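Local coordinates for putative membrane anchored protein (Corynebacterium diphtheriae, PDB 3LSO) that is of unknown function but is probably anchored in the cell membrane and probably presents an elongated region built of beta strands without helices outside the cell, at residues B[218-223]-B[264-269]; B[227-232]-B[238-243]; B[275-280]-B[462-467]. One frame throughout, in Å; residues are numbered along the deposited sequence.

Contact 1 of 3, residues B[218-223]-B[264-269]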
ATOM      1  N   LYS B 218     -12.539   9.835  -8.911  1.00 42.43           N
ATOM      2  CA  LYS B 218     -12.496  11.280  -8.746  1.00 43.32           C
ATOM      3  C   LYS B 218     -11.745  12.041  -9.828  1.00 43.56           C
ATOM      4  O   LYS B 218     -12.147  13.147 -10.197  1.00 43.83           O
ATOM      5  CB  LYS B 218     -11.945  11.628  -7.371  1.00 43.44           C
ATOM      6  CG  LYS B 218     -13.047  11.754  -6.341  1.00 44.63           C
ATOM      7  CD  LYS B 218     -12.514  11.606  -4.931  1.00 46.34           C
ATOM      8  CE  LYS B 218     -13.384  12.374  -3.948  1.00 47.13           C
ATOM      9  NZ  LYS B 218     -12.700  12.453  -2.634  1.00 48.51           N
ATOM     10  N   LEU B 219     -10.677  11.443 -10.347  1.00 43.79           N
ATOM     11  CA  LEU B 219      -9.803  12.128 -11.297  1.00 43.94           C
ATOM     12  C   LEU B 219     -10.244  11.926 -12.746  1.00 44.21           C
ATOM     13  O   LEU B 219      -9.646  12.469 -13.683  1.00 44.07           O
ATOM     14  CB  LEU B 219      -8.361  11.681 -11.081  1.00 43.95           C
ATOM     15  CG  LEU B 219      -7.853  11.914  -9.655  1.00 44.01           C
ATOM     16  CD1 LEU B 219      -6.681  11.016  -9.359  1.00 44.45           C
ATOM     17  CD2 LEU B 219      -7.496  13.384  -9.417  1.00 44.52           C
ATOM     18  N   ASN B 220     -11.314  11.158 -12.914  1.00 44.64           N
ATOM     19  CA  ASN B 220     -11.847  10.840 -14.223  1.00 45.05           C
ATOM     20  C   ASN B 220     -13.359  11.033 -14.270  1.00 45.05           C
ATOM     21  O   ASN B 220     -14.063  10.320 -14.992  1.00 44.96           O
ATOM     22  CB  ASN B 220     -11.494   9.395 -14.562  1.00 45.35           C
ATOM     23  CG  ASN B 220     -11.228   9.193 -16.034  1.00 46.37           C
ATOM     24  OD1 ASN B 220     -12.050   8.617 -16.752  1.00 47.67           O
ATOM     25  ND2 ASN B 220     -10.074   9.673 -16.500  1.00 46.75           N
ATOM     26  N   GLU B 221     -13.849  12.006 -13.504  1.00 45.11           N
ATOM     27  CA  GLU B 221     -15.284  12.207 -13.319  1.00 45.30           C
ATOM     28  C   GLU B 221     -16.049  12.302 -14.645  1.00 45.44           C
ATOM     29  O   GLU B 221     -17.259  12.059 -14.690  1.00 45.54           O
ATOM     30  CB  GLU B 221     -15.547  13.432 -12.437  1.00 45.18           C
ATOM     31  N   LYS B 222     -15.341  12.634 -15.723  1.00 45.54           N
ATOM     32  CA  LYS B 222     -15.970  12.758 -17.036  1.00 45.65           C
ATOM     33  C   LYS B 222     -15.433  11.759 -18.063  1.00 45.63           C
ATOM     34  O   LYS B 222     -15.663  11.925 -19.263  1.00 45.52           O
ATOM     35  CB  LYS B 222     -15.843  14.188 -17.555  1.00 45.75           C
HETATM   36  N   MSE B 223     -14.753  10.716 -17.579  1.00 45.65           N
HETATM   37  CA  MSE B 223     -14.053   9.738 -18.429  1.00 45.68           C
HETATM   38  C   MSE B 223     -13.415  10.421 -19.644  1.00 45.06           C
HETATM   39  O   MSE B 223     -13.929  10.328 -20.760  1.00 45.31           O
HETATM   40  CB  MSE B 223     -14.983   8.583 -18.859  1.00 46.09           C
HETATM   41  CG  MSE B 223     -14.264   7.402 -19.562  1.00 47.64           C
HETATM   42 SE   MSE B 223     -15.291   6.592 -21.055  0.75 51.87          SE
HETATM   43  CE  MSE B 223     -13.826   5.675 -22.013  1.00 50.66           C
ATOM     44  N   ALA B 264       2.991   3.874 -13.803  1.00 30.64           N
ATOM     45  CA  ALA B 264       1.755   4.353 -14.420  1.00 30.79           C
ATOM     46  C   ALA B 264       1.599   5.808 -14.048  1.00 31.09           C
ATOM     47  O   ALA B 264       1.803   6.185 -12.876  1.00 31.25           O
ATOM     48  CB  ALA B 264       0.561   3.564 -13.927  1.00 30.47           C
ATOM     49  N   ARG B 265       1.242   6.618 -15.045  1.00 31.01           N
ATOM     50  CA  ARG B 265       1.154   8.063 -14.886  1.00 31.06           C
ATOM     51  C   ARG B 265      -0.130   8.560 -15.519  1.00 31.44           C
ATOM     52  O   ARG B 265      -0.406   8.270 -16.684  1.00 31.67           O
ATOM     53  CB  ARG B 265       2.356   8.740 -15.541  1.00 30.64           C
ATOM     54  CG  ARG B 265       2.167  10.227 -15.743  1.00 31.01           C
ATOM     55  CD  ARG B 265       3.458  10.947 -16.054  1.00 30.72           C
ATOM     56  NE  ARG B 265       4.314  11.010 -14.879  1.00 31.84           N
ATOM     57  CZ  ARG B 265       5.571  11.435 -14.892  1.00 32.27           C
ATOM     58  NH1 ARG B 265       6.119  11.856 -16.022  1.00 32.74           N
ATOM     59  NH2 ARG B 265       6.282  11.442 -13.773  1.00 31.92           N
ATOM     60  N   PHE B 266      -0.914   9.307 -14.747  1.00 31.94           N
ATOM     61  CA  PHE B 266      -2.170   9.883 -15.241  1.00 32.08           C
ATOM     62  C   PHE B 266      -1.937  11.165 -16.053  1.00 32.40           C
ATOM     63  O   PHE B 266      -1.233  12.077 -15.612  1.00 32.11           O
ATOM     64  CB  PHE B 266      -3.160  10.120 -14.090  1.00 31.62           C
ATOM     65  CG  PHE B 266      -4.545  10.489 -14.539  1.00 31.95           C
ATOM     66  CD1 PHE B 266      -5.366   9.552 -15.163  1.00 32.41           C
ATOM     67  CD2 PHE B 266      -5.043  11.776 -14.326  1.00 32.29           C
ATOM     68  CE1 PHE B 266      -6.666   9.893 -15.581  1.00 32.48           C
ATOM     69  CE2 PHE B 266      -6.344  12.128 -14.734  1.00 31.91           C
ATOM     70  CZ  PHE B 266      -7.157  11.183 -15.361  1.00 32.06           C
ATOM     71  N   ILE B 267      -2.512  11.187 -17.258  1.00 33.17           N
ATOM     72  CA  ILE B 267      -2.545  12.368 -18.129  1.00 33.77           C
ATOM     73  C   ILE B 267      -3.949  12.950 -18.105  1.00 33.84           C
ATOM     74  O   ILE B 267      -4.934  12.226 -18.224  1.00 34.03           O
ATOM     75  CB  ILE B 267      -2.144  12.038 -19.604  1.00 33.85           C
ATOM     76  CG1 ILE B 267      -0.689  11.544 -19.698  1.00 34.58           C
ATOM     77  CG2 ILE B 267      -2.365  13.246 -20.524  1.00 33.86           C
ATOM     78  CD1 ILE B 267       0.398  12.604 -19.350  1.00 35.58           C
ATOM     79  N   ASP B 268      -4.021  14.266 -17.955  1.00 34.17           N
ATOM     80  CA  ASP B 268      -5.285  14.991 -17.837  1.00 34.60           C
ATOM     81  C   ASP B 268      -5.930  15.274 -19.197  1.00 34.46           C
ATOM     82  O   ASP B 268      -5.245  15.299 -20.222  1.00 34.71           O
ATOM     83  CB  ASP B 268      -5.005  16.324 -17.165  1.00 34.69           C
ATOM     84  CG  ASP B 268      -5.980  16.633 -16.088  1.00 36.33           C
ATOM     85  OD1 ASP B 268      -6.823  15.755 -15.805  1.00 38.52           O
ATOM     86  OD2 ASP B 268      -5.903  17.745 -15.515  1.00 37.62           O
ATOM     87  N   ALA B 269      -7.239  15.513 -19.215  1.00 34.30           N
ATOM     88  CA  ALA B 269      -7.879  15.986 -20.446  1.00 34.07           C
ATOM     89  C   ALA B 269      -7.058  17.155 -21.003  1.00 33.88           C
ATOM     90  O   ALA B 269      -6.675  17.150 -22.179  1.00 33.58           O
ATOM     91  CB  ALA B 269      -9.324  16.404 -20.185  1.00 34.13           C
TER
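Phe-266, near the end of strand 258-267, points its ring at Leu-219 and Asn-220 of the loop between strands 208-214 and 226-231. CG lies anti to the backbone N (chi1 -170°), which carries the ring away from the strand to the loop. The packed part is the far rim of the ring. Leu-219 O lies obliquely to the ring, 3.3 Å from CZ of Phe-266. CB of Leu-219 adds an apolar contact, 4.2 Å from CE2 of Phe-266. The amide end of Asn-220 comes in at the ring edge, close to the ring plane, with the two planes 74° apart. Which amide atom is O and which is N is doubtful. From Asn-220 a type I turn runs to Met-223, modelled as selenomethionine, closed by the bond from Met-223 N to Asn-220 O (2.7 Å).

The loose side is the rest of the loop. Lys-218 and Glu-221 are exposed, and Lys-218 NZ bonds instead to Gly-62 O. Phe-266 and Asn-220 are buried, while Leu-219 is partly exposed. No hydrogen bond crosses between the segments. The contact therefore relies on apolar packing round Phe-266, which probably fixes the loop less sharply than directed bonds would.

Contact 2 of 3, residues B[227-232]-B[238-243]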
ATOM      1  N   VAL B 227      -3.677   7.184 -19.512  1.00 35.48           N
ATOM      2  CA  VAL B 227      -2.529   6.749 -18.700  1.00 34.92           C
ATOM      3  C   VAL B 227      -1.299   6.417 -19.545  1.00 34.61           C
ATOM      4  O   VAL B 227      -1.405   5.721 -20.548  1.00 34.33           O
ATOM      5  CB  VAL B 227      -2.877   5.530 -17.811  1.00 34.95           C
ATOM      6  CG1 VAL B 227      -1.621   4.871 -17.256  1.00 33.94           C
ATOM      7  CG2 VAL B 227      -3.794   5.956 -16.678  1.00 34.91           C
ATOM      8  N   GLN B 228      -0.144   6.934 -19.132  1.00 34.30           N
ATOM      9  CA  GLN B 228       1.117   6.596 -19.757  1.00 34.17           C
ATOM     10  C   GLN B 228       1.856   5.584 -18.908  1.00 34.37           C
ATOM     11  O   GLN B 228       2.132   5.831 -17.730  1.00 35.10           O
ATOM     12  CB  GLN B 228       2.001   7.817 -19.936  1.00 34.07           C
ATOM     13  CG  GLN B 228       3.322   7.474 -20.606  1.00 34.73           C
ATOM     14  CD  GLN B 228       3.136   6.954 -22.030  1.00 35.68           C
ATOM     15  OE1 GLN B 228       3.172   5.743 -22.280  1.00 35.48           O
ATOM     16  NE2 GLN B 228       2.906   7.872 -22.968  1.00 35.88           N
ATOM     17  N   PHE B 229       2.170   4.438 -19.497  1.00 34.04           N
ATOM     18  CA  PHE B 229       2.927   3.425 -18.786  1.00 33.51           C
ATOM     19  C   PHE B 229       4.403   3.604 -19.063  1.00 33.58           C
ATOM     20  O   PHE B 229       4.789   4.196 -20.078  1.00 33.75           O
ATOM     21  CB  PHE B 229       2.473   2.026 -19.191  1.00 33.02           C
ATOM     22  CG  PHE B 229       1.111   1.671 -18.672  1.00 31.65           C
ATOM     23  CD1 PHE B 229      -0.009   1.867 -19.443  1.00 29.72           C
ATOM     24  CD2 PHE B 229       0.956   1.158 -17.399  1.00 29.72           C
ATOM     25  CE1 PHE B 229      -1.254   1.538 -18.962  1.00 28.49           C
ATOM     26  CE2 PHE B 229      -0.274   0.828 -16.923  1.00 27.94           C
ATOM     27  CZ  PHE B 229      -1.386   1.021 -17.707  1.00 28.44           C
ATOM     28  N   PHE B 230       5.224   3.113 -18.147  1.00 33.05           N
ATOM     29  CA  PHE B 230       6.655   3.136 -18.336  1.00 32.57           C
ATOM     30  C   PHE B 230       7.222   1.804 -17.915  1.00 32.40           C
ATOM     31  O   PHE B 230       6.765   1.194 -16.938  1.00 32.63           O
ATOM     32  CB  PHE B 230       7.293   4.208 -17.476  1.00 32.66           C
ATOM     33  CG  PHE B 230       6.928   5.598 -17.858  1.00 32.25           C
ATOM     34  CD1 PHE B 230       7.799   6.371 -18.607  1.00 31.35           C
ATOM     35  CD2 PHE B 230       5.740   6.164 -17.423  1.00 32.87           C
ATOM     36  CE1 PHE B 230       7.483   7.687 -18.938  1.00 30.84           C
ATOM     37  CE2 PHE B 230       5.410   7.486 -17.764  1.00 32.58           C
ATOM     38  CZ  PHE B 230       6.287   8.241 -18.525  1.00 30.57           C
ATOM     39  N   VAL B 231       8.224   1.356 -18.653  1.00 31.77           N
ATOM     40  CA  VAL B 231       8.986   0.191 -18.270  1.00 31.24           C
ATOM     41  C   VAL B 231      10.380   0.730 -18.052  1.00 31.11           C
ATOM     42  O   VAL B 231      10.895   1.473 -18.892  1.00 31.22           O
ATOM     43  CB  VAL B 231       8.985  -0.905 -19.355  1.00 30.84           C
ATOM     44  CG1 VAL B 231       9.867  -2.037 -18.933  1.00 31.50           C
ATOM     45  CG2 VAL B 231       7.596  -1.432 -19.578  1.00 30.21           C
ATOM     46  N   ASN B 232      10.963   0.390 -16.911  1.00 30.43           N
ATOM     47  CA  ASN B 232      12.269   0.893 -16.548  1.00 30.42           C
ATOM     48  C   ASN B 232      12.470   2.350 -16.911  1.00 30.68           C
ATOM     49  O   ASN B 232      13.466   2.734 -17.534  1.00 31.22           O
ATOM     50  CB  ASN B 232      13.364  -0.008 -17.107  1.00 30.15           C
ATOM     51  CG  ASN B 232      13.614  -1.243 -16.228  1.00 29.90           C
ATOM     52  OD1 ASN B 232      12.853  -1.559 -15.302  1.00 29.45           O
ATOM     53  ND2 ASN B 232      14.689  -1.935 -16.513  1.00 30.38           N
ATOM     54  N   ASP B 238       2.118   4.588 -26.694  1.00 30.99           N
ATOM     55  CA  ASP B 238       1.224   5.735 -26.524  1.00 31.42           C
ATOM     56  C   ASP B 238       0.473   5.686 -25.185  1.00 31.46           C
ATOM     57  O   ASP B 238       0.293   4.601 -24.612  1.00 31.14           O
ATOM     58  CB  ASP B 238       0.201   5.775 -27.675  1.00 31.53           C
ATOM     59  CG  ASP B 238       0.775   6.350 -28.958  1.00 32.40           C
ATOM     60  OD1 ASP B 238       1.934   6.812 -28.952  1.00 33.13           O
ATOM     61  OD2 ASP B 238       0.059   6.351 -29.981  1.00 34.41           O
ATOM     62  N   PRO B 239       0.025   6.861 -24.685  1.00 31.77           N
ATOM     63  CA  PRO B 239      -0.884   6.923 -23.523  1.00 31.81           C
ATOM     64  C   PRO B 239      -2.239   6.262 -23.806  1.00 31.99           C
ATOM     65  O   PRO B 239      -2.834   6.486 -24.874  1.00 32.09           O
ATOM     66  CB  PRO B 239      -1.066   8.426 -23.295  1.00 31.58           C
ATOM     67  CG  PRO B 239       0.107   9.064 -23.937  1.00 31.63           C
ATOM     68  CD  PRO B 239       0.430   8.211 -25.127  1.00 31.86           C
ATOM     69  N   VAL B 240      -2.707   5.465 -22.847  1.00 32.10           N
ATOM     70  CA  VAL B 240      -3.908   4.639 -22.992  1.00 32.52           C
ATOM     71  C   VAL B 240      -5.169   5.308 -22.404  1.00 32.85           C
ATOM     72  O   VAL B 240      -5.131   5.806 -21.284  1.00 33.21           O
ATOM     73  CB  VAL B 240      -3.682   3.262 -22.324  1.00 32.43           C
ATOM     74  CG1 VAL B 240      -4.909   2.369 -22.486  1.00 33.02           C
ATOM     75  CG2 VAL B 240      -2.450   2.577 -22.906  1.00 32.32           C
ATOM     76  N   PRO B 241      -6.294   5.322 -23.148  1.00 33.12           N
ATOM     77  CA  PRO B 241      -7.484   5.939 -22.555  1.00 33.41           C
ATOM     78  C   PRO B 241      -8.034   5.102 -21.403  1.00 33.73           C
ATOM     79  O   PRO B 241      -7.908   3.879 -21.427  1.00 33.74           O
ATOM     80  CB  PRO B 241      -8.483   5.973 -23.717  1.00 33.22           C
ATOM     81  CG  PRO B 241      -8.030   4.925 -24.654  1.00 33.31           C
ATOM     82  CD  PRO B 241      -6.542   4.852 -24.524  1.00 33.20           C
ATOM     83  N   VAL B 242      -8.627   5.762 -20.411  1.00 34.04           N
ATOM     84  CA  VAL B 242      -9.198   5.081 -19.253  1.00 34.41           C
ATOM     85  C   VAL B 242     -10.666   4.794 -19.492  1.00 34.83           C
ATOM     86  O   VAL B 242     -11.429   5.713 -19.787  1.00 35.32           O
ATOM     87  CB  VAL B 242      -9.087   5.940 -17.986  1.00 34.35           C
ATOM     88  CG1 VAL B 242      -9.811   5.271 -16.838  1.00 34.30           C
ATOM     89  CG2 VAL B 242      -7.627   6.189 -17.625  1.00 34.12           C
ATOM     90  N   THR B 243     -11.066   3.534 -19.332  1.00 35.18           N
ATOM     91  CA  THR B 243     -12.443   3.099 -19.612  1.00 35.66           C
ATOM     92  C   THR B 243     -13.463   3.554 -18.559  1.00 35.73           C
ATOM     93  O   THR B 243     -13.101   4.148 -17.545  1.00 35.62           O
ATOM     94  CB  THR B 243     -12.528   1.567 -19.768  1.00 35.77           C
ATOM     95  OG1 THR B 243     -12.237   0.941 -18.512  1.00 36.05           O
ATOM     96  CG2 THR B 243     -11.530   1.073 -20.826  1.00 36.08           C
TER
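Gln-228 lays its side chain across the ring of Pro-239, so that its amide end rests against CG and CD of the proline. The chain leaves with CG anti to the backbone N (chi1 -179°) and bends at chi2, which turns the amide toward Asp-238 and Pro-239. The orientation of the amide itself is doubtful.

Beside this overlap the backbones pair. Val-227 and Val-240 form an antiparallel hydrogen-bonded pair. Val-227 N bonds to Val-240 O at 2.7 Å, with an N-H...O angle of 160°. Val-240 N returns a bond to Val-227 O, also at 2.7 Å and slightly straighter at 168°. Val-227 O has a second neighbour: CA of Pro-239 makes a CA-H...O contact with it at 3.3 Å.

The valines of the pair share one face of the sheet. CG2 of Val-227 meets CG2 of Val-242 at 4.0 Å. The ring of Phe-229 is touched at its edge by Val-240, with CG2 of Val-240 4.3 Å from CE1 of Phe-229. One ring face of Phe-229 has CG1 of Val-227 3.7 Å above it, toward the rim. Ala-248 touches Val-227 and Val-242, and Thr-250 touches Phe-229.

Strands 226-231 and 234-241 are thus a beta hairpin at the edge of a five-strand sheet. Strand 247-253 packs on its apolar face, consistent with a beta sandwich.

Contact 3 of 3, residues B[275-280]-B[462-467]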
ATOM      1  N   ALA B 275      -1.875  13.785 -10.323  1.00 30.55           N
ATOM      2  CA  ALA B 275      -1.722  12.719  -9.340  1.00 30.32           C
ATOM      3  C   ALA B 275      -0.282  12.182  -9.230  1.00 30.19           C
ATOM      4  O   ALA B 275       0.524  12.306 -10.156  1.00 29.79           O
ATOM      5  CB  ALA B 275      -2.706  11.594  -9.625  1.00 30.17           C
ATOM      6  N   PRO B 276       0.060  11.610  -8.071  1.00 30.34           N
ATOM      7  CA  PRO B 276       1.344  10.962  -8.025  1.00 30.64           C
ATOM      8  C   PRO B 276       1.314   9.739  -8.930  1.00 30.94           C
ATOM      9  O   PRO B 276       0.239   9.169  -9.153  1.00 30.76           O
ATOM     10  CB  PRO B 276       1.451  10.538  -6.564  1.00 30.75           C
ATOM     11  CG  PRO B 276       0.590  11.496  -5.848  1.00 30.01           C
ATOM     12  CD  PRO B 276      -0.570  11.648  -6.742  1.00 30.11           C
ATOM     13  N   ASP B 277       2.483   9.369  -9.454  1.00 31.04           N
ATOM     14  CA  ASP B 277       2.640   8.158 -10.250  1.00 31.17           C
ATOM     15  C   ASP B 277       2.536   6.921  -9.360  1.00 31.23           C
ATOM     16  O   ASP B 277       2.947   6.939  -8.201  1.00 31.06           O
ATOM     17  CB  ASP B 277       4.016   8.134 -10.935  1.00 31.45           C
ATOM     18  CG  ASP B 277       4.239   9.301 -11.925  1.00 32.35           C
ATOM     19  OD1 ASP B 277       3.306   9.679 -12.688  1.00 33.31           O
ATOM     20  OD2 ASP B 277       5.384   9.820 -11.953  1.00 31.18           O
ATOM     21  N   GLY B 278       1.990   5.845  -9.912  1.00 31.48           N
ATOM     22  CA  GLY B 278       2.054   4.539  -9.255  1.00 31.68           C
ATOM     23  C   GLY B 278       3.185   3.688  -9.808  1.00 31.42           C
ATOM     24  O   GLY B 278       3.383   3.667 -11.013  1.00 31.31           O
ATOM     25  N   GLU B 279       3.933   3.007  -8.936  1.00 31.36           N
ATOM     26  CA  GLU B 279       4.992   2.096  -9.376  1.00 31.82           C
ATOM     27  C   GLU B 279       4.836   0.729  -8.791  1.00 31.57           C
ATOM     28  O   GLU B 279       4.405   0.589  -7.657  1.00 32.10           O
ATOM     29  CB  GLU B 279       6.401   2.624  -9.038  1.00 31.89           C
ATOM     30  CG  GLU B 279       7.075   3.293 -10.220  1.00 33.44           C
ATOM     31  CD  GLU B 279       8.546   3.661 -10.031  1.00 36.46           C
ATOM     32  OE1 GLU B 279       9.264   3.143  -9.128  1.00 37.67           O
ATOM     33  OE2 GLU B 279       8.995   4.495 -10.841  1.00 37.29           O
ATOM     34  N   THR B 280       5.210  -0.281  -9.562  1.00 31.48           N
ATOM     35  CA  THR B 280       5.413  -1.627  -9.011  1.00 31.10           C
ATOM     36  C   THR B 280       6.650  -2.301  -9.666  1.00 30.78           C
ATOM     37  O   THR B 280       7.204  -1.781 -10.648  1.00 31.00           O
ATOM     38  CB  THR B 280       4.103  -2.480  -9.098  1.00 31.01           C
ATOM     39  OG1 THR B 280       4.111  -3.504  -8.098  1.00 31.68           O
ATOM     40  CG2 THR B 280       3.945  -3.122 -10.450  1.00 31.33           C
ATOM     41  N   PRO B 462      10.889  11.408 -16.678  1.00 11.15           N
ATOM     42  CA  PRO B 462      10.632  12.815 -17.024  1.00 12.41           C
ATOM     43  C   PRO B 462       9.716  13.506 -16.015  1.00 13.64           C
ATOM     44  O   PRO B 462       8.669  12.964 -15.655  1.00 13.33           O
ATOM     45  CB  PRO B 462       9.928  12.729 -18.392  1.00 12.45           C
ATOM     46  CG  PRO B 462       9.702  11.237 -18.659  1.00 11.91           C
ATOM     47  CD  PRO B 462      10.728  10.522 -17.844  1.00 11.13           C
ATOM     48  N   GLU B 463      10.124  14.693 -15.567  1.00 15.52           N
ATOM     49  CA  GLU B 463       9.364  15.492 -14.601  1.00 17.39           C
ATOM     50  C   GLU B 463       7.884  15.525 -14.984  1.00 18.73           C
ATOM     51  O   GLU B 463       7.549  15.623 -16.165  1.00 19.03           O
ATOM     52  CB  GLU B 463       9.947  16.929 -14.507  1.00 17.23           C
ATOM     53  N   ARG B 464       6.999  15.408 -13.996  1.00 20.37           N
ATOM     54  CA  ARG B 464       5.562  15.563 -14.258  1.00 21.97           C
ATOM     55  C   ARG B 464       5.164  17.045 -14.424  1.00 23.54           C
ATOM     56  O   ARG B 464       5.851  17.931 -13.915  1.00 23.29           O
ATOM     57  CB  ARG B 464       4.720  14.853 -13.191  1.00 21.56           C
ATOM     58  CG  ARG B 464       5.263  14.906 -11.774  1.00 20.31           C
ATOM     59  CD  ARG B 464       4.565  13.865 -10.909  1.00 19.52           C
ATOM     60  NE  ARG B 464       3.118  14.071 -10.825  1.00 18.28           N
ATOM     61  CZ  ARG B 464       2.504  14.754  -9.863  1.00 17.34           C
ATOM     62  NH1 ARG B 464       3.196  15.308  -8.879  1.00 17.01           N
ATOM     63  NH2 ARG B 464       1.189  14.888  -9.882  1.00 17.02           N
ATOM     64  N   LYS B 465       4.080  17.301 -15.157  1.00 25.88           N
ATOM     65  CA  LYS B 465       3.602  18.670 -15.392  1.00 28.59           C
ATOM     66  C   LYS B 465       2.331  18.975 -14.585  1.00 30.56           C
ATOM     67  O   LYS B 465       1.335  18.254 -14.699  1.00 30.73           O
ATOM     68  CB  LYS B 465       3.377  18.916 -16.890  1.00 28.24           C
ATOM     69  N   ILE B 466       2.385  20.026 -13.758  1.00 33.17           N
ATOM     70  CA  ILE B 466       1.245  20.448 -12.925  1.00 35.94           C
ATOM     71  C   ILE B 466       0.732  21.833 -13.330  1.00 38.12           C
ATOM     72  O   ILE B 466       1.528  22.727 -13.635  1.00 38.35           O
ATOM     73  CB  ILE B 466       1.628  20.433 -11.450  1.00 35.47           C
ATOM     74  N   LYS B 467      -0.591  22.009 -13.347  1.00 41.04           N
ATOM     75  CA  LYS B 467      -1.194  23.311 -13.677  1.00 43.95           C
ATOM     76  C   LYS B 467      -0.594  24.399 -12.781  1.00 46.15           C
ATOM     77  O   LYS B 467      -0.610  24.260 -11.555  1.00 46.34           O
ATOM     78  CB  LYS B 467      -2.712  23.257 -13.530  1.00 43.50           C
TER
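A chi1 of 37° sets CG of Arg-464 between its own backbone N and carbonyl carbon, and a bend at chi3 (-60°) then swings the guanidinium onto Ala-275 and Pro-276. This is a loop-to-loop contact beside the five-strand sheet. The C-terminal loop that follows strand 440-453 runs back along the middle domain and passes the residues leading into strand 278-285. The two segments do not pair as strands. The nearest CA atoms, those of Pro-276 and Arg-464, are 8.8 Å apart, and one long side chain bridges the gap.

Arg-464 reaches a backbone carbonyl. Ala-275 O is 2.7 Å from NH2 of Arg-464, and it sits obliquely to the guanidinium. Pro-276 only borders one face of the same group. Its CA is 4.3 Å above the plane of the Arg-464 guanidinium, displaced toward the rim.

Asp-277 is the nearby acid, but its salt bridge is to Arg-265. It faces Arg-464 only loosely, with OD1 of Asp-277 4.8 Å from NE of Arg-464. The opposite charges would probably still attract weakly. Arg-265 also makes a probable hydrogen bond to Pro-462 O, and Lys-465 is tied by its backbone N to Asn-273 OD1. The loop is therefore held at several points around the arginine. Where Asp-277 comes closest to Arg-464, the neighbour is carbon: OD2 of Asp-277 lies 4.3 Å from CD of Arg-464.

All three contacts reach the same five-strand sheet. Contact 1 lies near the end of strand 258-267. Contact 2 pairs its neighbour 226-231 with the edge strand 234-241. Contact 3 sits just ahead of the neighbour on the other side, 278-285. Contact 1 is buried; contacts 2 and 3 are partly buried. Their chemistry differs. Contact 1 is ring packing, contact 2 joins backbone bonds to an apolar face, and contact 3 rests on a guanidinium from a loop distant in sequence. Arg-265 of contact 1 joins them. Its backbone O accepts a probable hydrogen bond from Gln-228 N of contact 2, and its side chain reaches into contact 3.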